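Local coordinates for protein CCMAN5 (Cellulosimicrobium cellulans, PDB 2XSG) that hydrolyses mannosides as a family 92 glycoside hydrolase, an alpha-mannosidase that enables mannose-6-phosphate modification of yeast-produced lysosomal enzymes, at residues A[352-357]-A[405-410]; A[461-466]-A[680-685]. One frame throughout, in Å; residues are numbered along the deposited sequence.

In the fold
Both contacts belong to the helical catalytic part of this family 92 enzyme, their centres about 12 Å apart. The centre of contact 1 is about 11 Å, that of contact 2 about 20 Å, from the centre of the chain. Contact 1 reaches the bound buffer molecule B3P; the side chain of Asp-355 lies about 4 Å from the calcium ion. Contact 2 lies farther out, where helix 455-474 meets the loop 680-685. They touch directly. Arg-408 NH2 forms a 2.8 Å salt bridge with Asp-464 OD2, while Phe-357 CD1 packs 3.9 Å from Ala-682 CB. Contact 1 closes in sequence before contact 2 opens, so the two stand in series.

Contact 1. Residues A[352-357]-A[405-410]; sequences ATWDDF and RWERSS. With B3P (2-[3-(2-hydroxy-1,1-dihydroxymethyl-ethylamino)-propylamino]-2-hydroxymethyl-propane-1,3-diol), chain D.
The guanidinium of Arg-405 lies flat over one face of the Trp-354 indole, planes 6° apart. Its CZ stands 3.8 Å from the centroid of the Trp-354 five-membered ring, a cation-pi stack, and NH1 reaches over the six-membered ring near CE3. Trp-354 CG is anti to the backbone N (chi1 -169°), while the Arg-405 chain bends at chi3, so the two side chains run alongside. At its edge the guanidinium is held by Glu-407 side-on: NE donates to OE1 at 2.8 Å and NH2 to OE2 at 3.0 Å, the latter nearly straight at 171°. Arg-405 NH1 is turned to B3P, donating to its O3 at 2.9 Å; that hydroxyl donates to Asp-355 OD1 at 2.7 Å. An alanine at Arg-405 would remove the stacked cation, the salt bridge to Glu-407 and the NH1 donor to B3P O3, and would probably loosen the Trp-354 ring and weaken the hold on the ligand. Farther out, Trp-354 NE1 and Arg-408 NH1 both bond to Gln-460, and one water links Arg-408 NH1 to Trp-354 O. The bond from Thr-353 N to Arg-405 O, 3.0 Å, is part of a single beta bridge between Ala-352 and Arg-405. Asp-355, opening helix 353-366, and Arg-405, just before the turn into helix 409-418, hold the ligand between them near the calcium, consistent with the calcium-dependent active site of family 92 mannosidases.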
loop_
_atom_site.group_PDB
_atom_site.type_symbol
_atom_site.label_atom_id
_atom_site.label_comp_id
_atom_site.label_asym_id
_atom_site.label_seq_id
_atom_site.Cartn_x
_atom_site.Cartn_y
_atom_site.Cartn_z
ATOM N N ALA A 352 3.157 6.799 -0.987
ATOM C CA ALA A 352 2.199 7.258 0.015
ATOM C C ALA A 352 2.911 7.094 1.350
ATOM O O ALA A 352 2.396 6.478 2.283
ATOM C CB ALA A 352 0.939 6.427 -0.019
ATOM N N THR A 353 4.108 7.657 1.423
ATOM C CA THR A 353 5.056 7.291 2.453
ATOM C C THR A 353 4.686 7.740 3.878
ATOM O O THR A 353 5.129 7.120 4.845
ATOM C CB THR A 353 6.466 7.708 1.997
ATOM O OG1 THR A 353 6.636 7.242 0.649
ATOM C CG2 THR A 353 7.560 7.098 2.889
ATOM N N TRP A 354 3.858 8.778 4.006
ATOM C CA TRP A 354 3.305 9.191 5.313
ATOM C C TRP A 354 2.542 8.025 5.976
ATOM O O TRP A 354 2.663 7.803 7.183
ATOM C CB TRP A 354 2.371 10.388 5.130
ATOM C CG TRP A 354 1.920 11.093 6.386
ATOM C CD1 TRP A 354 2.536 12.160 6.992
ATOM C CD2 TRP A 354 0.739 10.824 7.158
ATOM N NE1 TRP A 354 1.824 12.547 8.108
ATOM C CE2 TRP A 354 0.711 11.758 8.223
ATOM C CE3 TRP A 354 -0.296 9.886 7.058
ATOM C CZ2 TRP A 354 -0.309 11.772 9.191
ATOM C CZ3 TRP A 354 -1.312 9.897 8.022
ATOM C CH2 TRP A 354 -1.307 10.835 9.076
ATOM N N ASP A 355 1.790 7.275 5.165
ATOM C CA ASP A 355 1.063 6.090 5.640
ATOM C C ASP A 355 1.893 4.825 5.663
ATOM O O ASP A 355 1.736 3.993 6.556
ATOM C CB ASP A 355 -0.181 5.787 4.767
ATOM C CG ASP A 355 -1.081 6.974 4.591
ATOM O OD1 ASP A 355 -1.251 7.445 3.437
ATOM O OD2 ASP A 355 -1.635 7.430 5.603
ATOM N N ASP A 356 2.753 4.645 4.668
ATOM C CA ASP A 356 3.270 3.302 4.419
ATOM C C ASP A 356 4.716 3.005 4.784
ATOM O O ASP A 356 5.199 1.912 4.488
ATOM C CB ASP A 356 2.995 2.878 2.965
ATOM C CG ASP A 356 3.970 3.474 1.978
ATOM O OD1 ASP A 356 4.916 4.191 2.398
ATOM O OD2 ASP A 356 3.774 3.228 0.761
ATOM N N PHE A 357 5.398 3.963 5.403
ATOM C CA PHE A 357 6.857 3.881 5.543
ATOM C C PHE A 357 7.384 2.582 6.165
ATOM O O PHE A 357 8.436 2.098 5.762
ATOM C CB PHE A 357 7.459 5.141 6.223
ATOM C CG PHE A 357 7.147 5.283 7.705
ATOM C CD1 PHE A 357 8.075 4.855 8.676
ATOM C CD2 PHE A 357 5.979 5.896 8.128
ATOM C CE1 PHE A 357 7.814 5.007 10.049
ATOM C CE2 PHE A 357 5.696 6.051 9.508
ATOM C CZ PHE A 357 6.614 5.603 10.466
ATOM N N ARG A 405 1.863 10.935 -1.667
ATOM C CA ARG A 405 2.542 11.825 -0.710
ATOM C C ARG A 405 3.894 11.222 -0.295
ATOM O O ARG A 405 4.117 10.018 -0.468
ATOM C CB ARG A 405 1.646 12.113 0.510
ATOM C CG ARG A 405 1.321 10.887 1.372
ATOM C CD ARG A 405 0.273 11.179 2.443
ATOM N NE ARG A 405 0.563 12.344 3.272
ATOM C CZ ARG A 405 -0.222 12.799 4.243
ATOM N NH1 ARG A 405 -1.336 12.168 4.549
ATOM N NH2 ARG A 405 0.135 13.868 4.940
ATOM N N TRP A 406 4.793 12.053 0.234
ATOM C CA TRP A 406 6.208 11.673 0.317
ATOM C C TRP A 406 6.841 11.836 1.690
ATOM O O TRP A 406 8.022 11.561 1.852
ATOM C CB TRP A 406 7.023 12.449 -0.731
ATOM C CG TRP A 406 6.457 12.340 -2.130
ATOM C CD1 TRP A 406 6.718 11.355 -3.051
ATOM C CD2 TRP A 406 5.516 13.227 -2.744
ATOM N NE1 TRP A 406 6.000 11.583 -4.210
ATOM C CE2 TRP A 406 5.257 12.725 -4.049
ATOM C CE3 TRP A 406 4.862 14.400 -2.323
ATOM C CZ2 TRP A 406 4.373 13.354 -4.930
ATOM C CZ3 TRP A 406 3.984 15.030 -3.203
ATOM C CH2 TRP A 406 3.741 14.497 -4.486
ATOM N N GLU A 407 6.069 12.259 2.683
ATOM C CA GLU A 407 6.608 12.407 4.038
ATOM C C GLU A 407 7.179 11.087 4.535
ATOM O O GLU A 407 6.667 10.031 4.186
ATOM C CB GLU A 407 5.538 12.896 5.027
ATOM C CG GLU A 407 4.896 14.236 4.697
ATOM C CD GLU A 407 3.552 14.098 3.991
ATOM O OE1 GLU A 407 3.297 13.066 3.336
ATOM O OE2 GLU A 407 2.750 15.043 4.095
ATOM N N ARG A 408 8.216 11.163 5.375
ATOM C CA ARG A 408 8.897 9.994 5.960
ATOM C C ARG A 408 9.869 9.326 4.989
ATOM O O ARG A 408 10.503 8.330 5.354
ATOM C CB ARG A 408 7.930 8.932 6.534
ATOM C CG ARG A 408 6.840 9.415 7.508
ATOM C CD ARG A 408 7.369 10.056 8.790
ATOM N NE ARG A 408 7.525 11.507 8.650
ATOM C CZ ARG A 408 6.550 12.407 8.779
ATOM N NH1 ARG A 408 5.306 12.025 9.046
ATOM N NH2 ARG A 408 6.818 13.703 8.619
ATOM N N SER A 409 9.994 9.854 3.765
ATOM C CA SER A 409 10.997 9.326 2.811
ATOM C C SER A 409 12.400 9.239 3.428
ATOM O O SER A 409 13.138 8.307 3.135
ATOM C CB SER A 409 11.069 10.175 1.532
ATOM O OG SER A 409 9.911 10.023 0.728
ATOM N N SER A 410 12.770 10.219 4.262
ATOM C CA SER A 410 14.114 10.217 4.897
ATOM C C SER A 410 14.325 8.971 5.757
ATOM O O SER A 410 15.452 8.475 5.897
ATOM C CB SER A 410 14.354 11.486 5.735
ATOM O OG SER A 410 13.583 11.476 6.942
HETATM C C1 B3P D . -6.296 12.528 3.841
HETATM C C2 B3P D . -5.042 11.662 3.730
HETATM C C3 B3P D . -7.011 12.402 5.180
HETATM N N2 B3P D . -5.261 10.285 3.255
HETATM C C8 B3P D . -4.596 9.740 2.087
HETATM C C9 B3P D . -4.770 8.214 2.089
HETATM C C10 B3P D . -5.231 10.324 0.828
HETATM C C11 B3P D . -3.112 10.112 2.100
HETATM O O1 B3P D . -4.579 7.660 0.769
HETATM O O2 B3P D . -6.624 10.025 0.857
HETATM O O3 B3P D . -2.522 9.815 3.370
HETATM O O HOH W 1 8.109 8.787 -0.871
HETATM O O HOH W 2 3.620 9.589 9.346
#

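Contact 2. Residues A[461-466]-A[680-685]; sequences RGYDQY and VTAGSS
Two tyrosines one helical turn apart reach the same loop by different torsions. Tyr-466 has CG anti to the backbone N (chi1 165°), whereas Tyr-463 sits at chi1 -148°, well off the staggered value. Both swing their phenol ends from helix 455-474 onto the loop 680-685, and each meets a backbone carbonyl there with its hydroxyl. Tyr-463 OH donates to Ala-682 O at 2.7 Å, in the carbonyl plane and on a lone pair. Tyr-466 OH donates to Gly-683 O, also at 2.7 Å, but from 41° above that carbonyl's plane, so the lone pair is not met. The approach is by ring edges: Ala-682 O lies near the plane of the Tyr-463 ring, 3.4 Å from CE1, and Gly-683 O lies likewise beside Tyr-466, 3.3 Å from CE2. Successive carbonyls of the loop thus each receive one phenol.

The loop carbonyls are presented by a type II beta turn from Thr-681 to Ser-684, which lies between strands 677-678 and 686-689 and joins a late part of the catalytic region to helix 455-474, more than 200 residues earlier. Gly-683 takes the positive phi of this turn; a CB there would press against the carbonyl O of Ala-682 and come within 3.3 Å of Tyr-466 CE2. Inside the turn, Ser-684 OG donates to Thr-681 O at 2.8 Å, in the carbonyl plane, reinforcing a weak backbone bond from Ser-684 N to the same oxygen. Asp-415 accepts from Gly-683 N, while Thr-681 OG1 is bonded to Ala-547 O. The methyl of Ala-682 lies 3.7 Å from Tyr-463 OH and also packs on Val-411 of helix 409-418.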
loop_
_atom_site.group_PDB
_atom_site.type_symbol
_atom_site.label_atom_id
_atom_site.label_comp_id
_atom_site.label_asym_id
_atom_site.label_seq_id
_atom_site.Cartn_x
_atom_site.Cartn_y
_atom_site.Cartn_z
ATOM N N ARG A 461 8.674 15.394 12.877
ATOM C CA ARG A 461 9.963 15.947 12.515
ATOM C C ARG A 461 11.083 15.196 13.245
ATOM O O ARG A 461 12.186 15.024 12.711
ATOM C CB ARG A 461 10.017 17.456 12.822
ATOM C CG ARG A 461 11.365 18.126 12.555
ATOM C CD ARG A 461 11.206 19.616 12.313
ATOM N NE ARG A 461 10.515 19.858 11.044
ATOM C CZ ARG A 461 9.853 20.966 10.727
ATOM N NH1 ARG A 461 9.792 21.990 11.572
ATOM N NH2 ARG A 461 9.248 21.054 9.549
ATOM N N GLY A 462 10.803 14.768 14.464
ATOM C CA GLY A 462 11.782 14.028 15.246
ATOM C C GLY A 462 12.211 12.780 14.501
ATOM O O GLY A 462 13.407 12.527 14.342
ATOM N N TYR A 463 11.234 12.006 14.024
ATOM C CA TYR A 463 11.538 10.794 13.271
ATOM C C TYR A 463 12.206 11.125 11.911
ATOM O O TYR A 463 13.155 10.458 11.507
ATOM C CB TYR A 463 10.273 9.956 13.081
ATOM C CG TYR A 463 10.494 8.457 13.036
ATOM C CD1 TYR A 463 11.678 7.908 12.521
ATOM C CD2 TYR A 463 9.509 7.579 13.486
ATOM C CE1 TYR A 463 11.886 6.530 12.479
ATOM C CE2 TYR A 463 9.707 6.181 13.431
ATOM C CZ TYR A 463 10.900 5.672 12.923
ATOM O OH TYR A 463 11.118 4.305 12.864
ATOM N N ASP A 464 11.717 12.155 11.223
ATOM C CA ASP A 464 12.339 12.611 9.975
ATOM C C ASP A 464 13.797 12.963 10.162
ATOM O O ASP A 464 14.629 12.600 9.325
ATOM C CB ASP A 464 11.622 13.837 9.422
ATOM C CG ASP A 464 10.338 13.486 8.698
ATOM O OD1 ASP A 464 10.178 12.313 8.272
ATOM O OD2 ASP A 464 9.496 14.387 8.551
ATOM N N GLN A 465 14.092 13.676 11.255
ATOM C CA GLN A 465 15.453 14.117 11.546
ATOM C C GLN A 465 16.366 12.963 11.944
ATOM O O GLN A 465 17.545 12.924 11.525
ATOM C CB GLN A 465 15.467 15.224 12.600
ATOM C CG GLN A 465 14.897 16.552 12.122
ATOM C CD GLN A 465 14.878 17.590 13.237
ATOM O OE1 GLN A 465 14.585 17.264 14.377
ATOM N NE2 GLN A 465 15.221 18.838 12.912
ATOM N N TYR A 466 15.837 12.013 12.714
ATOM C CA TYR A 466 16.574 10.771 12.917
ATOM C C TYR A 466 16.984 10.162 11.557
ATOM O O TYR A 466 18.142 9.806 11.356
ATOM C CB TYR A 466 15.814 9.725 13.782
ATOM C CG TYR A 466 16.458 8.355 13.654
ATOM C CD1 TYR A 466 17.682 8.074 14.272
ATOM C CD2 TYR A 466 15.884 7.369 12.842
ATOM C CE1 TYR A 466 18.307 6.825 14.104
ATOM C CE2 TYR A 466 16.490 6.130 12.670
ATOM C CZ TYR A 466 17.696 5.862 13.300
ATOM O OH TYR A 466 18.285 4.638 13.126
ATOM N N VAL A 680 9.699 -2.258 14.444
ATOM C CA VAL A 680 9.365 -1.124 15.318
ATOM C C VAL A 680 10.131 0.129 14.856
ATOM O O VAL A 680 9.539 1.158 14.562
ATOM C CB VAL A 680 9.595 -1.448 16.829
ATOM C CG1 VAL A 680 9.511 -0.185 17.693
ATOM C CG2 VAL A 680 8.567 -2.486 17.293
ATOM N N THR A 681 11.437 0.003 14.719
ATOM C CA THR A 681 12.251 1.109 14.239
ATOM C C THR A 681 12.556 0.940 12.758
ATOM O O THR A 681 13.513 0.256 12.396
ATOM C CB THR A 681 13.555 1.226 15.057
ATOM O OG1 THR A 681 13.228 1.189 16.448
ATOM C CG2 THR A 681 14.268 2.526 14.753
ATOM N N ALA A 682 11.710 1.533 11.909
ATOM C CA ALA A 682 12.050 1.745 10.518
ATOM C C ALA A 682 13.213 2.725 10.542
ATOM O O ALA A 682 13.277 3.601 11.412
ATOM C CB ALA A 682 10.874 2.334 9.769
ATOM N N GLY A 683 14.143 2.566 9.614
ATOM C CA GLY A 683 15.344 3.383 9.623
ATOM C C GLY A 683 16.420 2.809 10.525
ATOM O O GLY A 683 17.392 3.490 10.852
ATOM N N SER A 684 16.242 1.566 10.947
ATOM C CA SER A 684 17.291 0.823 11.655
ATOM C C SER A 684 17.427 -0.529 10.954
ATOM O O SER A 684 16.744 -0.780 9.958
ATOM C CB SER A 684 16.933 0.626 13.131
ATOM O OG SER A 684 16.022 -0.436 13.295
ATOM N N SER A 685 18.293 -1.394 11.465
ATOM C CA SER A 685 18.456 -2.714 10.873
ATOM C C SER A 685 17.757 -3.789 11.702
ATOM O O SER A 685 17.935 -4.980 11.453
ATOM C CB SER A 685 19.939 -3.035 10.698
ATOM O OG SER A 685 20.613 -2.981 11.940
#